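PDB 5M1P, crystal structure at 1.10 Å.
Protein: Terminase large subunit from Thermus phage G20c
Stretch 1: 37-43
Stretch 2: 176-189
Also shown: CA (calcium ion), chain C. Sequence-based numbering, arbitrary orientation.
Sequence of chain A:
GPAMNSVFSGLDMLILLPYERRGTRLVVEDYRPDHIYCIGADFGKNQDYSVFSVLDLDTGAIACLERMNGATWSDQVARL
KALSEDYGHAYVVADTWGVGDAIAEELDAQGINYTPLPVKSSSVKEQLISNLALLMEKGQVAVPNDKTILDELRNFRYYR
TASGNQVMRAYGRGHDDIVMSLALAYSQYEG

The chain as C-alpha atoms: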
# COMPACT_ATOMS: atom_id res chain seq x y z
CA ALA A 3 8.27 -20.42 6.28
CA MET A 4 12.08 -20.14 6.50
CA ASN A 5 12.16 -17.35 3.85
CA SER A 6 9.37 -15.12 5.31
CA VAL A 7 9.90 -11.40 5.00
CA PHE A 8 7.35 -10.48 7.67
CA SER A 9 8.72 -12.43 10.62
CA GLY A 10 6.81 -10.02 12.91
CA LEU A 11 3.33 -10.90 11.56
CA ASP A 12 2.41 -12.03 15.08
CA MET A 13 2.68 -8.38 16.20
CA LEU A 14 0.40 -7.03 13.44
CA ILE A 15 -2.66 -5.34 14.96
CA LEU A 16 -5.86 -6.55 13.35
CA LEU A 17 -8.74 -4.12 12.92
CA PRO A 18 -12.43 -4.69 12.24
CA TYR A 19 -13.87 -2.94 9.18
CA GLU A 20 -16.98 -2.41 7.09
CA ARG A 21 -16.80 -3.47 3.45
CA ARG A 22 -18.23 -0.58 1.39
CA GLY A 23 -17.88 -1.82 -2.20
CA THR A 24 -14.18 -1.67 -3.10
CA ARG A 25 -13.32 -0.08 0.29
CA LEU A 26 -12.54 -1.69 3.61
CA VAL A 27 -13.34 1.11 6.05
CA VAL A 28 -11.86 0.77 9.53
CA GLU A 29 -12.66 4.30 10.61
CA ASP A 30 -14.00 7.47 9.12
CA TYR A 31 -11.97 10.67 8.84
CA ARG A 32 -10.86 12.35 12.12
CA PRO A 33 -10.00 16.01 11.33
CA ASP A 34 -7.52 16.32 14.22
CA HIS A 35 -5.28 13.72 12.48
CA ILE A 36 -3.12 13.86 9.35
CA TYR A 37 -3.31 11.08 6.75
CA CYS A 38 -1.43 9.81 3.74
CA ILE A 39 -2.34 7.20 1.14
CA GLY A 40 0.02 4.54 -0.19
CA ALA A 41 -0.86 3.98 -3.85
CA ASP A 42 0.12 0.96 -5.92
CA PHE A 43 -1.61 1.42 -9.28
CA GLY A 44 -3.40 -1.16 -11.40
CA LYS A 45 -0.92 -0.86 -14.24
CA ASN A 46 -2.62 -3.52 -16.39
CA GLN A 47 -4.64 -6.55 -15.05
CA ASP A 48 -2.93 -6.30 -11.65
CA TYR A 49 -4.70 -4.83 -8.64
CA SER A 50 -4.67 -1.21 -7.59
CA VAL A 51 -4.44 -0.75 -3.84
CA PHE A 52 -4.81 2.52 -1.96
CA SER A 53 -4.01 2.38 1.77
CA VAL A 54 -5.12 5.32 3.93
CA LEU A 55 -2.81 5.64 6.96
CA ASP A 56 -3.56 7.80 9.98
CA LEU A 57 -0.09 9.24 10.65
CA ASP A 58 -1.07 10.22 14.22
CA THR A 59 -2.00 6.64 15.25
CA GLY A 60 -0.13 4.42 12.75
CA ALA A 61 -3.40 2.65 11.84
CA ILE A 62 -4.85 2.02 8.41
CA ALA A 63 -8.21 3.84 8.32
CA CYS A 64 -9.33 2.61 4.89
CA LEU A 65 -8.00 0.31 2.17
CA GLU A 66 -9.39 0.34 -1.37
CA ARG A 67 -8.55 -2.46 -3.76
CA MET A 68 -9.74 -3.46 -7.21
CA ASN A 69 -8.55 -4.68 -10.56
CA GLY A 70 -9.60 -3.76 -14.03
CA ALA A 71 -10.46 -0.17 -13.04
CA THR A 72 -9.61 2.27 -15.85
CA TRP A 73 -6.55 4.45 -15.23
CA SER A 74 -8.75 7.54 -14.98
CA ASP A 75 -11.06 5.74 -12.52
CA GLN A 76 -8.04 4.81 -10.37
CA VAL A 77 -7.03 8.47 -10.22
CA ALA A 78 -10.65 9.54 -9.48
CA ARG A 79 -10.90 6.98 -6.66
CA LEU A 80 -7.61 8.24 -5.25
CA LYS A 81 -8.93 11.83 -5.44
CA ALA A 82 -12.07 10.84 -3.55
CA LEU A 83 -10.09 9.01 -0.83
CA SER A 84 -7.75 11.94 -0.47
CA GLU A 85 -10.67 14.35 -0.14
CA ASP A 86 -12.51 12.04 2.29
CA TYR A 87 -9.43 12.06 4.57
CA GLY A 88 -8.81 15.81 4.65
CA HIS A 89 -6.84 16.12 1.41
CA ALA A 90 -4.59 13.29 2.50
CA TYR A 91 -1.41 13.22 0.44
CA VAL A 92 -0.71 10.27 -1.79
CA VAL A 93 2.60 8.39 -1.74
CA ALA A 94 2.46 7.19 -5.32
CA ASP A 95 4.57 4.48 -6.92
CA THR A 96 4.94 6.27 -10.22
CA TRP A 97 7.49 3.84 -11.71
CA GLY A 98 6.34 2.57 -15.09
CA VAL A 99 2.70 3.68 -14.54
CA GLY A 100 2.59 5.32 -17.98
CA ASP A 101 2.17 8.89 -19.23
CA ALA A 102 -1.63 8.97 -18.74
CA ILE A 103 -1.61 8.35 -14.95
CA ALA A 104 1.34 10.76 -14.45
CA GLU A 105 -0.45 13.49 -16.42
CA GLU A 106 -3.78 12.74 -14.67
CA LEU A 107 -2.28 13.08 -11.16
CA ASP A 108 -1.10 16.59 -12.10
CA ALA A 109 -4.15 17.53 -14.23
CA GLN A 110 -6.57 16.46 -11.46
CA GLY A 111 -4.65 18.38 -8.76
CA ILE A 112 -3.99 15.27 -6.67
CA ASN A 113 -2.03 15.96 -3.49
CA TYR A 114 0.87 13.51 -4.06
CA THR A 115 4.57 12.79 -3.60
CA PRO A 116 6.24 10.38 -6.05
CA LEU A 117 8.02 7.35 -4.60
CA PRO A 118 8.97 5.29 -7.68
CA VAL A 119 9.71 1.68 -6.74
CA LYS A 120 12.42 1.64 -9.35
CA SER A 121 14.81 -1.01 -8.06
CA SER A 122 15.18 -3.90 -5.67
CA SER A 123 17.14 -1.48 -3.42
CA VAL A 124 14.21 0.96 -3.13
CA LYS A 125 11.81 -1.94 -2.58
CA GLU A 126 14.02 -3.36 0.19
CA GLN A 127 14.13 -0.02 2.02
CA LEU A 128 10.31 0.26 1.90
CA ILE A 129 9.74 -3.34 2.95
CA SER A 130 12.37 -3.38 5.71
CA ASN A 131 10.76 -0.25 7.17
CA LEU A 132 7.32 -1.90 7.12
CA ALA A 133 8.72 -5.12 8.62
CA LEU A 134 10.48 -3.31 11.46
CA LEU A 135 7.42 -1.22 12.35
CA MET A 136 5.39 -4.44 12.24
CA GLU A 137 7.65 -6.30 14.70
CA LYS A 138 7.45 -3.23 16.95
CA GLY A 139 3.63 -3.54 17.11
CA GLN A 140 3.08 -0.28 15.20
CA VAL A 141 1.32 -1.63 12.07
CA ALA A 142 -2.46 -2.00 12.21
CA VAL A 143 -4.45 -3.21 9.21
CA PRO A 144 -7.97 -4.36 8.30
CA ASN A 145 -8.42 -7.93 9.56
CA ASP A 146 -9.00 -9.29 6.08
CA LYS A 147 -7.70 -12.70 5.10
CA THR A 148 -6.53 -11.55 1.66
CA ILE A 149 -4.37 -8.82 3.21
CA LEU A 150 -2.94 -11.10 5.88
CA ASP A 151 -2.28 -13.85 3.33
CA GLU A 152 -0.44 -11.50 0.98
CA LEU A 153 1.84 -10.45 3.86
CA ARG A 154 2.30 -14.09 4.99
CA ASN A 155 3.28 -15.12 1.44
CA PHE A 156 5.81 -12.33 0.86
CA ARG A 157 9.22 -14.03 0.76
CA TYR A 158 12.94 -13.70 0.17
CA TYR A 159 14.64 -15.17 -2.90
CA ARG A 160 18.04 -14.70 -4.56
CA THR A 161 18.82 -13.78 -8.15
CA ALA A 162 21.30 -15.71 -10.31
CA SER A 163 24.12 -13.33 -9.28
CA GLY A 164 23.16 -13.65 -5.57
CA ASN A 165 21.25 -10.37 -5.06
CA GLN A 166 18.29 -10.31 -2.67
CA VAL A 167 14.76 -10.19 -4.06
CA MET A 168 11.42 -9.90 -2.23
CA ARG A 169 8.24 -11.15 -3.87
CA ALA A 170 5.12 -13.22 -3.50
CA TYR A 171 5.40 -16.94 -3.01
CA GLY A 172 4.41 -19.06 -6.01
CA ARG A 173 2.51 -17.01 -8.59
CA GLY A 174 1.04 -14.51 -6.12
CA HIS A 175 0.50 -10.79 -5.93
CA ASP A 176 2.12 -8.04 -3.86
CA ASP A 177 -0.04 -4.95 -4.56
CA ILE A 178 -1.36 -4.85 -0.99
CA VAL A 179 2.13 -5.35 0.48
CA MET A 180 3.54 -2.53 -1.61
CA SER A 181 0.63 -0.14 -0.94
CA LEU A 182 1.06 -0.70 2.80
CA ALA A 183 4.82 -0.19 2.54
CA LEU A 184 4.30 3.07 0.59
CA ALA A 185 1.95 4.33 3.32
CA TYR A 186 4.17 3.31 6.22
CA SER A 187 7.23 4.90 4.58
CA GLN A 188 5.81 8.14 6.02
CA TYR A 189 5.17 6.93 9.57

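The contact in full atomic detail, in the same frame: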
# COMPACT_ATOMS: atom_id res chain seq x y z
N TYR A 37 -3.30 12.36 7.45
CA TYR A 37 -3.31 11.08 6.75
C TYR A 37 -2.46 11.13 5.50
O TYR A 37 -2.21 12.20 4.93
CB TYR A 37 -4.74 10.76 6.31
CG TYR A 37 -5.72 10.56 7.43
CD1 TYR A 37 -6.29 11.64 8.11
CD2 TYR A 37 -6.08 9.28 7.82
CE1 TYR A 37 -7.19 11.45 9.13
CE2 TYR A 37 -7.00 9.08 8.85
CZ TYR A 37 -7.55 10.17 9.50
OH TYR A 37 -8.48 9.99 10.51
N CYS A 38 -2.02 9.96 5.07
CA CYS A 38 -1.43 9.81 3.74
C CYS A 38 -2.02 8.54 3.15
O CYS A 38 -2.67 7.77 3.87
CB CYS A 38 0.09 9.76 3.80
SG CYS A 38 0.76 8.25 4.51
N ILE A 39 -1.79 8.34 1.86
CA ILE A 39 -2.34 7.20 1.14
C ILE A 39 -1.25 6.55 0.31
O ILE A 39 -0.73 7.17 -0.61
CB ILE A 39 -3.48 7.63 0.19
CG1 ILE A 39 -4.53 8.47 0.95
CG2 ILE A 39 -4.10 6.42 -0.49
CD1 ILE A 39 -5.67 8.99 0.10
N GLY A 40 -0.90 5.31 0.64
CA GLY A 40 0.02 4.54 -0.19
C GLY A 40 -0.71 4.07 -1.42
O GLY A 40 -1.79 3.48 -1.29
N ALA A 41 -0.16 4.31 -2.62
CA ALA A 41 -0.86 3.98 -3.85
C ALA A 41 0.02 3.17 -4.78
O ALA A 41 1.06 3.65 -5.26
CB ALA A 41 -1.35 5.24 -4.52
N ASP A 42 -0.41 1.92 -4.97
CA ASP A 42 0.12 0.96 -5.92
C ASP A 42 -0.95 0.88 -7.00
O ASP A 42 -2.07 0.44 -6.75
CB ASP A 42 0.31 -0.40 -5.21
CG ASP A 42 0.86 -1.48 -6.13
OD1 ASP A 42 0.06 -2.08 -6.88
OD2 ASP A 42 2.06 -1.75 -6.08
N PHE A 43 -0.62 1.35 -8.20
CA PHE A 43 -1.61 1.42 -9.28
C PHE A 43 -1.88 0.07 -9.91
O PHE A 43 -1.09 -0.87 -9.75
CB PHE A 43 -1.19 2.46 -10.32
CG PHE A 43 -1.29 3.85 -9.81
CD1 PHE A 43 -2.51 4.51 -9.80
CD2 PHE A 43 -0.19 4.47 -9.23
CE1 PHE A 43 -2.62 5.79 -9.29
CE2 PHE A 43 -0.29 5.75 -8.72
CZ PHE A 43 -1.50 6.40 -8.75
N ASP A 176 1.55 -8.83 -4.95
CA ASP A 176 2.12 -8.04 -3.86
C ASP A 176 1.59 -6.60 -3.81
O ASP A 176 2.19 -5.77 -3.13
CB ASP A 176 3.65 -8.05 -3.91
CG ASP A 176 4.21 -7.33 -5.12
OD1 ASP A 176 3.43 -6.79 -5.92
OD2 ASP A 176 5.46 -7.32 -5.27
N ASP A 177 0.46 -6.33 -4.46
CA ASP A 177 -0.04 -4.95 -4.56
C ASP A 177 -0.42 -4.40 -3.19
O ASP A 177 -0.24 -3.22 -2.92
CB ASP A 177 -1.25 -4.84 -5.48
CG ASP A 177 -1.12 -5.68 -6.72
OD1 ASP A 177 -1.55 -6.85 -6.69
OD2 ASP A 177 -0.58 -5.18 -7.73
N ILE A 178 -0.98 -5.27 -2.34
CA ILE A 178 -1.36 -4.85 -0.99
C ILE A 178 -0.10 -4.58 -0.16
O ILE A 178 0.01 -3.56 0.53
CB ILE A 178 -2.22 -5.90 -0.26
CG1 ILE A 178 -3.53 -6.15 -1.03
CG2 ILE A 178 -2.50 -5.47 1.18
CD1 ILE A 178 -4.29 -7.37 -0.55
N VAL A 179 0.86 -5.49 -0.25
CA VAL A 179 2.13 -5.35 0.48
C VAL A 179 2.79 -4.02 0.14
O VAL A 179 3.19 -3.26 1.02
CB VAL A 179 3.09 -6.52 0.17
CG1 VAL A 179 4.43 -6.32 0.88
CG2 VAL A 179 2.47 -7.85 0.58
N MET A 180 2.88 -3.73 -1.15
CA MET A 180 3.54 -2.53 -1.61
C MET A 180 2.77 -1.26 -1.23
O MET A 180 3.39 -0.29 -0.81
CB MET A 180 3.81 -2.60 -3.12
CG MET A 180 4.85 -3.65 -3.51
SD MET A 180 6.36 -3.64 -2.52
CE MET A 180 6.91 -1.95 -2.67
N SER A 181 1.45 -1.28 -1.36
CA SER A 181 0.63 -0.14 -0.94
C SER A 181 0.82 0.16 0.54
O SER A 181 1.01 1.32 0.93
CB SER A 181 -0.83 -0.42 -1.27
OG SER A 181 -1.67 0.61 -0.77
N LEU A 182 0.80 -0.87 1.37
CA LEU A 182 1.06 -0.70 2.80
C LEU A 182 2.45 -0.15 3.07
O LEU A 182 2.62 0.73 3.90
CB LEU A 182 0.85 -2.01 3.56
CG LEU A 182 -0.58 -2.53 3.64
CD1 LEU A 182 -0.55 -3.95 4.18
CD2 LEU A 182 -1.49 -1.64 4.47
N ALA A 183 3.45 -0.66 2.36
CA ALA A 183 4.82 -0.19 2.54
C ALA A 183 4.97 1.28 2.13
O ALA A 183 5.66 2.05 2.80
CB ALA A 183 5.79 -1.06 1.76
N LEU A 184 4.32 1.67 1.03
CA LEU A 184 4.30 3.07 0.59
C LEU A 184 3.69 3.97 1.65
O LEU A 184 4.25 5.02 1.95
CB LEU A 184 3.56 3.21 -0.73
CG LEU A 184 4.32 2.63 -1.93
CD1 LEU A 184 3.37 2.38 -3.08
CD2 LEU A 184 5.47 3.53 -2.37
N ALA A 185 2.57 3.55 2.25
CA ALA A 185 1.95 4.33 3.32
C ALA A 185 2.86 4.47 4.52
O ALA A 185 3.14 5.58 4.99
CB ALA A 185 0.63 3.70 3.73
N TYR A 186 3.33 3.33 5.02
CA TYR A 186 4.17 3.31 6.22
C TYR A 186 5.56 3.91 6.06
O TYR A 186 6.21 4.20 7.06
CB TYR A 186 4.24 1.89 6.80
CG TYR A 186 3.03 1.55 7.65
CD1 TYR A 186 2.93 2.02 8.96
CD2 TYR A 186 1.96 0.84 7.13
CE1 TYR A 186 1.81 1.75 9.73
CE2 TYR A 186 0.84 0.54 7.89
CZ TYR A 186 0.76 1.00 9.19
OH TYR A 186 -0.37 0.70 9.93
N SER A 187 6.00 4.15 4.82
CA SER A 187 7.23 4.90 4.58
C SER A 187 7.20 6.30 5.20
O SER A 187 8.25 6.90 5.42
CB SER A 187 7.52 5.04 3.08
OG SER A 187 6.64 5.98 2.48
N GLN A 188 6.00 6.81 5.46
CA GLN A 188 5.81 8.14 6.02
C GLN A 188 5.64 8.16 7.53
O GLN A 188 5.59 9.24 8.12
CB GLN A 188 4.55 8.75 5.43
CG GLN A 188 4.49 8.70 3.92
CD GLN A 188 5.59 9.50 3.26
OE1 GLN A 188 5.61 10.73 3.37
NE2 GLN A 188 6.51 8.83 2.59
N TYR A 189 5.53 6.99 8.16
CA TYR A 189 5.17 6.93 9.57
C TYR A 189 6.41 7.02 10.45
O TYR A 189 7.38 6.32 10.24
CB TYR A 189 4.39 5.65 9.85
CG TYR A 189 3.89 5.56 11.27
CD1 TYR A 189 3.01 6.50 11.78
CD2 TYR A 189 4.31 4.53 12.11
CE1 TYR A 189 2.56 6.42 13.09
CE2 TYR A 189 3.86 4.45 13.42
CZ TYR A 189 2.98 5.39 13.91
OH TYR A 189 2.53 5.31 15.21
CA CA C . -0.63 -3.03 -8.84
O HOH W 1 3.06 -4.13 -7.15
O HOH W 2 1.59 -3.51 -9.35

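A helix can lie tightly against a strand where little side chain stands between the two backbones, and the terminase large subunit of Thermus phage G20c gives a clear example. Strand 37-42 and helix 177-186 run roughly antiparallel, at 146° between their directions, and their axes approach to 6.1 Å. The strand alternates in the usual way: Cys38 and Asp42 direct their CA-to-CB bonds toward the helix, while Ile39 and Ala41 point away.

Between them sits Gly40, where the backbones come closest; its CA lies 4.0 Å from the CA of Ala185. A CB on Gly40 would point toward the helix and fall 2.1 Å from Ser181 O and 2.6 Å from Ala185 N, so this spacing depends on the absence of a side chain. The bare CA instead makes a CA-H...O contact, with Gly40 CA 3.6 Å from Ser181 O, and packs 3.8 Å from Leu184 CB.

Ser181 flanks this contact with a t rotamer (chi1 175°), which carries its hydroxyl to the strand backbone: Ser181 OG is 2.9 Å from Gly40 O, within hydrogen-bonding reach, although its proton has another possible acceptor. Leu184 adopts the m,t conformation common in helices (chi1 -71°, chi2 161°), and its CD1 reaches the strand, 3.4 Å from Ala41 O. Met180 starts toward the strand, its CB 3.5 Å from Asp42 OD2, but its m,m,m chain leads the thioether away from the strand.

Toward the start of the strand, Cys38 uses the p rotamer (chi1 71°), and its SG rests 3.6 Å from Ala185 O and 3.8 Å from Gln188 CG. Gln188 lies in the type I turn from Tyr186 to Tyr189; its folded m,m chain brings NE2 back to Ser187 OG, a 2.9 Å hydrogen bond.

At the other end, metal binding joins the packing. Asp42 is t (chi1 180°), extending its carboxylate toward the start of the helix, while Asp177 is m with chi1 at -41°. Asp42 OD1 and Asp177 OD2 lie just 3.3 Å apart, a repulsive approach made tolerable by the calcium ion, which binds Asp42 OD1 at 2.3 Å and Asp177 OD2 at 2.4 Å. Phe43 O, a water and ligands elsewhere in the structure also bind the ion. The second oxygen of Asp42 remains useful: a water donates to Asp42 OD2 at 2.8 Å and to Asp176 OD1 at 3.0 Å, so one water links the carboxylates of Asp42 and Asp176.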